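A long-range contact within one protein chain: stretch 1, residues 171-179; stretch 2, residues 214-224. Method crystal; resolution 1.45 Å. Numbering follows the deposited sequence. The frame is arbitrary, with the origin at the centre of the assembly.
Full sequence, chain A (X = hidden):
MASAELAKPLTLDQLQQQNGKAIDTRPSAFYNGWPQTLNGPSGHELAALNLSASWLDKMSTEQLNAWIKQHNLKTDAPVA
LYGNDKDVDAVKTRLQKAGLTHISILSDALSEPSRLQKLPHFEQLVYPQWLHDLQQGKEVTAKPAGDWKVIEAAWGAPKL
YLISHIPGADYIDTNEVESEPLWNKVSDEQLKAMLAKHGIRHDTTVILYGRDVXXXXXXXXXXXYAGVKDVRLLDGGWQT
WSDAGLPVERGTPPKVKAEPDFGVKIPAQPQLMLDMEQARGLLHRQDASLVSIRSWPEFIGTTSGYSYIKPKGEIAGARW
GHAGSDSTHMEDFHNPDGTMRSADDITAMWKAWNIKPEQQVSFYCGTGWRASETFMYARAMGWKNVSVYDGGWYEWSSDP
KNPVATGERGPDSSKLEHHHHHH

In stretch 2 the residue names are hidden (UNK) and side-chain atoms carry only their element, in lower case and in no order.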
ATOM      1  N   TYR A 171      11.830   7.803 -15.524  1.00 10.69           N
ATOM      2  CA  TYR A 171      10.457   8.296 -15.474  1.00 11.45           C
ATOM      3  C   TYR A 171       9.593   7.525 -16.445  1.00 10.80           C
ATOM      4  O   TYR A 171      10.000   7.258 -17.597  1.00 12.78           O
ATOM      5  CB  TYR A 171      10.413   9.775 -15.853  1.00 11.64           C
ATOM      6  CG  TYR A 171       9.022  10.366 -15.834  1.00 12.77           C
ATOM      7  CD1 TYR A 171       8.500  10.924 -14.669  1.00 13.03           C
ATOM      8  CD2 TYR A 171       8.212  10.371 -16.983  1.00 12.22           C
ATOM      9  CE1 TYR A 171       7.226  11.449 -14.638  1.00 13.58           C
ATOM     10  CE2 TYR A 171       6.930  10.916 -16.952  1.00 12.90           C
ATOM     11  CZ  TYR A 171       6.450  11.470 -15.776  1.00 11.41           C
ATOM     12  OH  TYR A 171       5.197  12.040 -15.682  1.00 13.55           O
ATOM     13  N   ILE A 172       8.423   7.083 -15.984  1.00 10.25           N
ATOM     14  CA  ILE A 172       7.449   6.452 -16.866  1.00 11.80           C
ATOM     15  C   ILE A 172       6.173   7.295 -16.809  1.00 11.06           C
ATOM     16  O   ILE A 172       5.630   7.582 -15.733  1.00 10.56           O
ATOM     17  CB  ILE A 172       7.138   4.990 -16.496  1.00 11.64           C
ATOM     18  CG1 ILE A 172       8.305   4.079 -16.839  1.00 15.85           C
ATOM     19  CG2 ILE A 172       5.867   4.481 -17.237  1.00 15.07           C
ATOM     20  CD1 ILE A 172       8.129   2.676 -16.336  1.00 18.00           C
ATOM     21  N   ASP A 173       5.682   7.686 -17.982  1.00 11.12           N
ATOM     22  CA  ASP A 173       4.384   8.303 -18.163  1.00 11.59           C
ATOM     23  C   ASP A 173       3.364   7.157 -18.112  1.00 11.32           C
ATOM     24  O   ASP A 173       3.504   6.162 -18.846  1.00 11.09           O
ATOM     25  CB  ASP A 173       4.415   8.977 -19.549  1.00 11.55           C
ATOM     26  CG  ASP A 173       3.147   9.706 -19.931  1.00 13.72           C
ATOM     27  OD1 ASP A 173       2.043   9.486 -19.385  1.00 13.11           O
ATOM     28  OD2 ASP A 173       3.270  10.479 -20.915  1.00 17.81           O
ATOM     29  N   THR A 174       2.331   7.274 -17.284  1.00 11.00           N
ATOM     30  CA  THR A 174       1.306   6.231 -17.209  1.00 11.68           C
ATOM     31  C   THR A 174       0.628   5.962 -18.562  1.00 12.12           C
ATOM     32  O   THR A 174       0.135   4.868 -18.824  1.00 12.07           O
ATOM     33  CB  THR A 174       0.242   6.550 -16.148  1.00 10.27           C
ATOM     34  OG1 THR A 174      -0.294   7.864 -16.357  1.00 11.04           O
ATOM     35  CG2 THR A 174       0.833   6.487 -14.733  1.00 12.05           C
ATOM     36  N   ASN A 175       0.603   6.958 -19.442  1.00 12.90           N
ATOM     37  CA  ASN A 175       0.079   6.733 -20.780  1.00 13.83           C
ATOM     38  C   ASN A 175       0.893   5.735 -21.602  1.00 13.68           C
ATOM     39  O   ASN A 175       0.442   5.292 -22.659  1.00 14.18           O
ATOM     40  CB  ASN A 175      -0.047   8.061 -21.545  1.00 14.17           C
ATOM     41  CG  ASN A 175      -1.104   8.996 -20.959  1.00 15.88           C
ATOM     42  OD1 ASN A 175      -0.924  10.221 -20.947  1.00 25.86           O
ATOM     43  ND2 ASN A 175      -2.209   8.438 -20.482  1.00 17.15           N
ATOM     44  N   GLU A 176       2.095   5.374 -21.143  1.00 13.33           N
ATOM     45  CA  GLU A 176       2.866   4.284 -21.769  1.00 13.55           C
ATOM     46  C   GLU A 176       2.310   2.907 -21.433  1.00 13.19           C
ATOM     47  O   GLU A 176       2.686   1.925 -22.070  1.00 13.16           O
ATOM     48  CB  GLU A 176       4.337   4.306 -21.346  1.00 13.98           C
ATOM     49  CG  GLU A 176       5.083   5.558 -21.711  1.00 15.52           C
ATOM     50  CD  GLU A 176       6.507   5.547 -21.192  1.00 16.94           C
ATOM     51  OE1 GLU A 176       7.250   4.609 -21.562  1.00 19.21           O
ATOM     52  OE2 GLU A 176       6.889   6.442 -20.406  1.00 17.74           O
ATOM     53  N   VAL A 177       1.463   2.790 -20.410  1.00 11.34           N
ATOM     54  CA  VAL A 177       0.979   1.468 -20.018  1.00 11.67           C
ATOM     55  C   VAL A 177      -0.532   1.258 -20.142  1.00 10.35           C
ATOM     56  O   VAL A 177      -0.988   0.138 -19.966  1.00 10.72           O
ATOM     57  CB  VAL A 177       1.409   1.099 -18.582  1.00 11.09           C
ATOM     58  CG1 VAL A 177       2.903   1.386 -18.408  1.00 14.96           C
ATOM     59  CG2 VAL A 177       0.577   1.867 -17.533  1.00 12.91           C
ATOM     60  N   GLU A 178      -1.276   2.334 -20.435  1.00 10.55           N
ATOM     61  CA  GLU A 178      -2.724   2.302 -20.554  1.00 10.33           C
ATOM     62  C   GLU A 178      -3.121   3.338 -21.599  1.00 10.87           C
ATOM     63  O   GLU A 178      -2.374   4.293 -21.859  1.00 11.20           O
ATOM     64  CB  GLU A 178      -3.404   2.562 -19.204  1.00 10.10           C
ATOM     65  CG  GLU A 178      -3.113   3.940 -18.660  1.00  9.69           C
ATOM     66  CD  GLU A 178      -3.737   4.223 -17.328  1.00 10.95           C
ATOM     67  OE1 GLU A 178      -4.328   3.300 -16.730  1.00 10.62           O
ATOM     68  OE2 GLU A 178      -3.673   5.393 -16.881  1.00 14.48           O
ATOM     69  N   SER A 179      -4.307   3.171 -22.164  1.00 11.84           N
ATOM     70  CA  SER A 179      -4.759   4.096 -23.200  1.00 12.96           C
ATOM     71  C   SER A 179      -6.262   4.114 -23.342  1.00 12.58           C
ATOM     72  O   SER A 179      -6.968   3.293 -22.790  1.00 11.65           O
ATOM     73  CB  SER A 179      -4.147   3.689 -24.544  1.00 14.14           C
ATOM     74  OG  SER A 179      -4.743   2.500 -25.002  1.00 16.54           O
ATOM     75  N   UNK A 214      -0.713   5.609  -6.065  1.00  9.43           N
ATOM     76  CA  UNK A 214      -1.505   4.860  -7.028  1.00  8.57           C
ATOM     77  C   UNK A 214      -1.027   4.907  -8.458  1.00 10.07           C
ATOM     78  O   UNK A 214      -1.281   3.962  -9.191  1.00  9.89           O
ATOM     79  c   UNK A 214      -2.896   7.583  -7.462  1.00 10.94           C
ATOM     80  c   UNK A 214      -5.627   7.624  -7.935  1.00 13.16           C
ATOM     81  c   UNK A 214      -3.633   6.403  -7.292  1.00 10.12           C
ATOM     82  c   UNK A 214      -3.522   8.759  -7.858  1.00 12.28           C
ATOM     83  c   UNK A 214      -5.011   6.450  -7.536  1.00 12.37           C
ATOM     84  c   UNK A 214      -3.012   5.089  -6.862  1.00  9.13           C
ATOM     85  o   UNK A 214      -5.530   9.907  -8.508  1.00 15.71           O
ATOM     86  c   UNK A 214      -4.884   8.752  -8.108  1.00 12.96           C
ATOM     87  N   UNK A 215      -0.298   5.954  -8.839  1.00  9.64           N
ATOM     88  CA  UNK A 215       0.299   5.977 -10.169  1.00  9.28           C
ATOM     89  C   UNK A 215       1.376   4.916 -10.303  1.00  8.96           C
ATOM     90  O   UNK A 215       1.431   4.192 -11.317  1.00  8.95           O
ATOM     91  c   UNK A 215       0.848   7.375 -10.497  1.00 11.22           C
ATOM     92  N   UNK A 216       2.254   4.849  -9.305  1.00  8.89           N
ATOM     93  CA  UNK A 216       3.292   3.838  -9.260  1.00  9.03           C
ATOM     94  C   UNK A 216       2.691   2.426  -9.199  1.00  8.16           C
ATOM     95  O   UNK A 216       3.178   1.498  -9.855  1.00  9.27           O
ATOM     96  c   UNK A 216       4.209   4.080  -8.083  1.00  9.68           C
ATOM     97  N   UNK A 217       1.612   2.264  -8.432  1.00  7.86           N
ATOM     98  CA  UNK A 217       0.995   0.986  -8.264  1.00  7.38           C
ATOM     99  C   UNK A 217       0.382   0.466  -9.549  1.00  6.47           C
ATOM    100  O   UNK A 217       0.392  -0.730  -9.832  1.00  7.65           O
ATOM    101  c   UNK A 217      -0.077   1.012  -7.159  1.00  7.47           C
ATOM    102  N   UNK A 218      -0.195   1.377 -10.319  1.00  6.79           N
ATOM    103  CA  UNK A 218      -0.789   1.003 -11.593  1.00  6.76           C
ATOM    104  C   UNK A 218       0.249   0.419 -12.512  1.00  7.25           C
ATOM    105  O   UNK A 218       0.039  -0.646 -13.106  1.00  8.29           O
ATOM    106  c   UNK A 218      -2.001   2.017 -13.623  1.00  8.08           C
ATOM    107  c   UNK A 218      -1.479   2.231 -12.198  1.00  7.59           C
ATOM    108  n   UNK A 218      -5.019  -0.857 -14.799  1.00 10.34           N
ATOM    109  c   UNK A 218      -4.739   0.269 -15.428  1.00  9.29           C
ATOM    110  n   UNK A 218      -5.357   0.553 -16.592  1.00  9.86           N
ATOM    111  n   UNK A 218      -3.816   1.112 -14.969  1.00  9.14           N
ATOM    112  c   UNK A 218      -3.067   0.964 -13.717  1.00  8.59           C
ATOM    113  N   UNK A 219       1.373   1.129 -12.646  1.00  7.43           N
ATOM    114  CA  UNK A 219       2.468   0.643 -13.480  1.00  8.23           C
ATOM    115  C   UNK A 219       2.979  -0.675 -12.908  1.00  7.22           C
ATOM    116  O   UNK A 219       3.227  -1.627 -13.639  1.00  8.20           O
ATOM    117  c   UNK A 219       4.775   1.136 -14.384  1.00  9.69           C
ATOM    118  c   UNK A 219       3.591   1.667 -13.580  1.00  7.66           C
ATOM    119  c   UNK A 219       3.081   2.957 -14.218  1.00  9.58           C
ATOM    120  N   UNK A 220       3.127  -0.754 -11.590  1.00  7.17           N
ATOM    121  CA  UNK A 220       3.647  -1.949 -10.979  1.00  7.13           C
ATOM    122  C   UNK A 220       2.811  -3.165 -11.247  1.00  8.30           C
ATOM    123  O   UNK A 220       3.353  -4.236 -11.543  1.00  8.01           O
ATOM    124  c   UNK A 220       3.794  -1.741  -9.445  1.00  7.26           C
ATOM    125  N   UNK A 221       1.500  -3.072 -11.058  1.00  8.69           N
ATOM    126  CA  UNK A 221       0.647  -4.227 -11.211  1.00  8.60           C
ATOM    127  C   UNK A 221       0.689  -4.720 -12.664  1.00  7.99           C
ATOM    128  O   UNK A 221       0.692  -5.931 -12.927  1.00  8.12           O
ATOM    129  c   UNK A 221      -0.778  -3.912 -10.752  1.00  8.71           C
ATOM    130  c   UNK A 221      -1.774  -5.097 -10.779  1.00 10.63           C
ATOM    131  c   UNK A 221      -2.416  -5.338 -12.146  1.00 10.42           C
ATOM    132  n   UNK A 221      -3.039  -6.507 -12.323  1.00 14.23           N
ATOM    133  o   UNK A 221      -2.320  -4.516 -13.018  1.00 14.01           O
ATOM    134  N   UNK A 222       0.740  -3.777 -13.616  1.00  7.37           N
ATOM    135  CA  UNK A 222       0.805  -4.145 -15.032  1.00  8.81           C
ATOM    136  C   UNK A 222       2.144  -4.837 -15.346  1.00  8.50           C
ATOM    137  O   UNK A 222       2.187  -5.831 -16.063  1.00  7.75           O
ATOM    138  c   UNK A 222       0.543  -2.924 -15.926  1.00  8.13           C
ATOM    139  c   UNK A 222       0.931  -3.219 -17.395  1.00  9.60           C
ATOM    140  c   UNK A 222      -1.290  -1.198 -16.363  1.00  9.58           C
ATOM    141  c   UNK A 222      -0.949  -2.585 -15.877  1.00  9.53           C
ATOM    142  N   UNK A 223       3.218  -4.379 -14.718  1.00  8.38           N
ATOM    143  CA  UNK A 223       4.509  -5.075 -14.869  1.00  9.00           C
ATOM    144  C   UNK A 223       4.493  -6.474 -14.307  1.00  9.31           C
ATOM    145  O   UNK A 223       5.091  -7.398 -14.893  1.00  8.92           O
ATOM    146  c   UNK A 223       5.634  -4.284 -14.227  1.00  9.34           C
ATOM    147  c   UNK A 223       7.638  -0.728 -15.625  1.00 14.68           C
ATOM    148 se   UNK A 223       7.550  -2.185 -14.267  1.00 14.52          SE
ATOM    149  c   UNK A 223       5.964  -3.033 -14.994  1.00 10.77           C
ATOM    150  N   UNK A 224       3.809  -6.678 -13.173  1.00  8.02           N
ATOM    151  CA  UNK A 224       3.717  -8.018 -12.570  1.00  8.59           C
ATOM    152  C   UNK A 224       2.931  -8.945 -13.513  1.00  8.39           C
ATOM    153  O   UNK A 224       3.314 -10.081 -13.743  1.00  9.54           O
ATOM    154  c   UNK A 224       3.972  -7.433 -10.100  1.00  8.19           C
ATOM    155  c   UNK A 224       3.106  -7.087  -8.882  1.00  9.80           C
ATOM    156  c   UNK A 224       5.067  -8.404  -9.687  1.00 10.37           C
ATOM    157  c   UNK A 224       3.064  -7.974 -11.192  1.00  8.73           C
TER

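Position 214 carries one carbon leading to a six-carbon ring that bears an oxygen, and its side chain is out of reach of stretch 1: Tyr214, a helical residue outside the contact. Position 215 has a single side-chain carbon, its CB, 4.3 Å from CG2 of Thr174. This is Ala215, and its short side chain and its backbone O, 4.2 Å from Thr174 CG2, meet the threonine methyl directly. Position 216 again has one carbon, and its CA-to-CB bond points away: Ala216. Position 217, also one carbon, is out of reach: Ala217.

Position 218 extends through three carbons and a nitrogen to a carbon holding two more nitrogens, a guanidinium. Its chain nitrogen and one terminal nitrogen both approach OE1 of Glu178, so this is Arg218. NE and NH2 each donate a hydrogen bond of 2.9 Å to Glu178 OE1, and the acceptor lies at the guanidinium edge, near its plane, as a forked salt bridge requires.

Position 219 has three carbons, branched at the first, and faces stretch 1 among Ile172, Thr174 and Val177. It is Val219. Its CG1 lies 4.2 Å from Ile172 CD1, while CG2 lies 4.2 Å from Thr174 CG2 and 4.3 Å from Val177 CG2.

Position 220, one carbon, is out of reach: Ala220. Position 221 has three carbons, the third bearing an oxygen and a nitrogen, and makes no contact: Gln221. Position 222 has four carbons, forked at the first with one arm two carbons long, and that arm's end touches Val177. This is Ile222, whose CD1 sits 3.8 Å from Val177 CG2. Position 223 is unbranched: two carbons, a selenium and a last carbon that meets Ile172. It is Met223, present as selenomethionine; its CA-to-CB bond runs sideways, but the extended chain brings CE to 3.5 Å from Ile172 CD1. Position 224 has four carbons forked at the second and lies well beyond reach: Leu224.

The rule is helical spacing. Positions 215, 218, 219, 222 and 223 repeat at intervals of three and four, laying one helix face against a strand and the turn after it. Val177 and Val219, whose CA atoms are 6.8 Å apart, are both buried and have the most surface covered. The turn is held by Glu176 N bonding to Asp173 O at 2.8 Å and Val177 N to Thr174 O at 2.9 Å. Apolar packing supplies most of the contacts, while the salt bridge adds a directional link beside it.

Stretch 2 (214-224) YAAARVAQIML
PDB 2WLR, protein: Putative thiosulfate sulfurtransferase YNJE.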